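PDB 3N3F: collagen alpha-1(XV) chain from Homo sapiens, which carries the trimerization domain that brings three alpha chains together in this multiplexin collagen of the extracellular matrix. Local coordinates for residues A[3-8]-A[24-29]. Sequence-based numbering, arbitrary orientation.
Sequences VTAFSN and FIYLRD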
loop_
_atom_site.group_PDB
_atom_site.type_symbol
_atom_site.label_atom_id
_atom_site.label_comp_id
_atom_site.label_asym_id
_atom_site.label_seq_id
_atom_site.Cartn_x
_atom_site.Cartn_y
_atom_site.Cartn_z
ATOM N N VAL A 3 -3.997 -7.829 -3.948
ATOM C CA VAL A 3 -4.527 -6.669 -4.649
ATOM C C VAL A 3 -5.520 -7.047 -5.737
ATOM O O VAL A 3 -5.317 -8.001 -6.489
ATOM C CB VAL A 3 -3.383 -5.827 -5.274
ATOM C CG1 VAL A 3 -2.440 -6.726 -6.046
ATOM C CG2 VAL A 3 -3.955 -4.754 -6.194
ATOM N N THR A 4 -6.611 -6.295 -5.800
ATOM C CA THR A 4 -7.639 -6.517 -6.807
ATOM C C THR A 4 -8.038 -5.145 -7.332
ATOM O O THR A 4 -7.448 -4.140 -6.934
ATOM C CB THR A 4 -8.867 -7.241 -6.214
ATOM O OG1 THR A 4 -9.818 -7.489 -7.258
ATOM C CG2 THR A 4 -9.517 -6.405 -5.119
ATOM N N ALA A 5 -9.033 -5.093 -8.214
ATOM C CA ALA A 5 -9.446 -3.815 -8.779
ATOM C C ALA A 5 -10.909 -3.737 -9.200
ATOM O O ALA A 5 -11.593 -4.747 -9.334
ATOM C CB ALA A 5 -8.556 -3.479 -9.972
ATOM N N PHE A 6 -11.371 -2.508 -9.404
ATOM C CA PHE A 6 -12.734 -2.238 -9.844
ATOM C C PHE A 6 -12.626 -1.098 -10.848
ATOM O O PHE A 6 -11.636 -0.370 -10.853
ATOM C CB PHE A 6 -13.611 -1.809 -8.664
ATOM C CG PHE A 6 -13.856 -2.902 -7.658
ATOM C CD1 PHE A 6 -14.833 -3.867 -7.882
ATOM C CD2 PHE A 6 -13.091 -2.978 -6.496
ATOM C CE1 PHE A 6 -15.044 -4.895 -6.959
ATOM C CE2 PHE A 6 -13.293 -4.000 -5.571
ATOM C CZ PHE A 6 -14.272 -4.961 -5.803
ATOM N N SER A 7 -13.632 -0.942 -11.700
ATOM C CA SER A 7 -13.603 0.133 -12.678
ATOM C C SER A 7 -13.564 1.465 -11.945
ATOM O O SER A 7 -12.744 2.331 -12.249
ATOM C CB SER A 7 -14.840 0.079 -13.579
ATOM O OG SER A 7 -14.819 -1.059 -14.423
ATOM N N ASN A 8 -14.445 1.607 -10.959
ATOM C CA ASN A 8 -14.537 2.836 -10.180
ATOM C C ASN A 8 -14.994 2.587 -8.743
ATOM O O ASN A 8 -15.259 1.449 -8.348
ATOM C CB ASN A 8 -15.494 3.805 -10.867
ATOM C CG ASN A 8 -16.761 3.128 -11.329
ATOM O OD1 ASN A 8 -17.101 3.174 -12.508
ATOM N ND2 ASN A 8 -17.465 2.486 -10.403
ATOM N N PHE A 24 -5.785 -4.756 -0.880
ATOM C CA PHE A 24 -5.640 -3.468 -1.547
ATOM C C PHE A 24 -6.561 -3.414 -2.763
ATOM O O PHE A 24 -6.686 -4.394 -3.496
ATOM C CB PHE A 24 -4.186 -3.255 -1.966
ATOM C CG PHE A 24 -3.283 -2.880 -0.827
ATOM C CD1 PHE A 24 -3.234 -1.569 -0.369
ATOM C CD2 PHE A 24 -2.498 -3.841 -0.199
ATOM C CE1 PHE A 24 -2.411 -1.214 0.705
ATOM C CE2 PHE A 24 -1.674 -3.499 0.874
ATOM C CZ PHE A 24 -1.633 -2.182 1.324
ATOM N N ILE A 25 -7.204 -2.266 -2.968
ATOM C CA ILE A 25 -8.140 -2.093 -4.078
ATOM C C ILE A 25 -7.753 -0.954 -5.019
ATOM O O ILE A 25 -7.693 0.204 -4.622
ATOM C CB ILE A 25 -9.567 -1.817 -3.554
ATOM C CG1 ILE A 25 -10.010 -2.945 -2.619
ATOM C CG2 ILE A 25 -10.531 -1.679 -4.730
ATOM C CD1 ILE A 25 -11.378 -2.721 -2.001
ATOM N N TYR A 26 -7.513 -1.297 -6.276
ATOM C CA TYR A 26 -7.136 -0.320 -7.288
ATOM C C TYR A 26 -8.356 0.088 -8.099
ATOM O O TYR A 26 -9.138 -0.761 -8.523
ATOM C CB TYR A 26 -6.077 -0.930 -8.210
ATOM C CG TYR A 26 -5.609 -0.060 -9.364
ATOM C CD1 TYR A 26 -5.090 1.215 -9.142
ATOM C CD2 TYR A 26 -5.584 -0.561 -10.666
ATOM C CE1 TYR A 26 -4.544 1.963 -10.185
ATOM C CE2 TYR A 26 -5.040 0.179 -11.716
ATOM C CZ TYR A 26 -4.518 1.437 -11.466
ATOM O OH TYR A 26 -3.936 2.151 -12.485
ATOM N N LEU A 27 -8.538 1.389 -8.292
ATOM C CA LEU A 27 -9.655 1.875 -9.092
ATOM C C LEU A 27 -9.064 2.286 -10.434
ATOM O O LEU A 27 -8.369 3.297 -10.535
ATOM C CB LEU A 27 -10.339 3.063 -8.411
ATOM C CG LEU A 27 -10.899 2.780 -7.012
ATOM C CD1 LEU A 27 -11.768 3.948 -6.577
ATOM C CD2 LEU A 27 -11.725 1.494 -7.020
ATOM N N ARG A 28 -9.331 1.476 -11.455
ATOM C CA ARG A 28 -8.802 1.704 -12.794
ATOM C C ARG A 28 -9.080 3.084 -13.375
ATOM O O ARG A 28 -8.171 3.741 -13.879
ATOM C CB ARG A 28 -9.320 0.622 -13.756
ATOM C CG ARG A 28 -8.901 -0.801 -13.378
ATOM C CD ARG A 28 -9.166 -1.789 -14.509
ATOM N NE ARG A 28 -10.581 -1.873 -14.866
ATOM C CZ ARG A 28 -11.462 -2.689 -14.292
ATOM N NH1 ARG A 28 -11.088 -3.513 -13.321
ATOM N NH2 ARG A 28 -12.728 -2.674 -14.689
ATOM N N ASP A 29 -10.328 3.528 -13.293
ATOM C CA ASP A 29 -10.713 4.826 -13.840
ATOM C C ASP A 29 -10.004 6.040 -13.244
ATOM O O ASP A 29 -9.584 6.934 -13.979
ATOM C CB ASP A 29 -12.230 5.005 -13.728
ATOM C CG ASP A 29 -12.990 4.174 -14.747
ATOM O OD1 ASP A 29 -12.661 2.979 -14.919
ATOM O OD2 ASP A 29 -13.925 4.714 -15.377
#
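The parallel strand pair of a beta-alpha-beta unit meets here, with Thr4 and Phe6 of strand 3-6 hydrogen-bonded in alternation to Phe24, Tyr26 and Arg28. Thr4 N donates to Phe24 O (3.0 Å) and Tyr26 N returns to Thr4 O (2.9 Å); Phe6 N then reaches Tyr26 O, and Arg28 N reaches Phe6 O. One rung more, Asp29 N to Ser7 O (2.9 Å), lies beyond the strands and ties the two loops together. The short strand axes come within 4.5 Å and run 33° from parallel, the twist between them.

On the face of Phe6 and Ile25, the two side chains cross obliquely: Phe6 CG stands anti to its carbonyl carbon (chi1 -67°), and Ile25 CG2 meets the ring edge in its plane, 3.4 Å from Phe6 CD2. Helix 9-13, the crossover helix between the two strands, covers this face, its Met12 touching both residues. Leu27 CD2 adds a contact at 4.1 Å to Phe6 CB.

The other face carries Val3, Ala5, Phe24 and Tyr26. Ala5 CB sits 4.0 Å from Tyr26 CB, while the Phe24 ring leads away from strand 3-6 and meets Phe24 of each of the other two subunits edge-to-face. Tyr26 OH is hydrogen-bonded to Glu21 OE2 of the second subunit, so this face belongs to the trimer interface.

Past the strands, the Arg28 chain bends at chi3 (-61°), which sets NE; one guanidinium face lies over the Phe6-Ser7 peptide, with Ser7 N 3.4 Å above its plane, offset toward the rim.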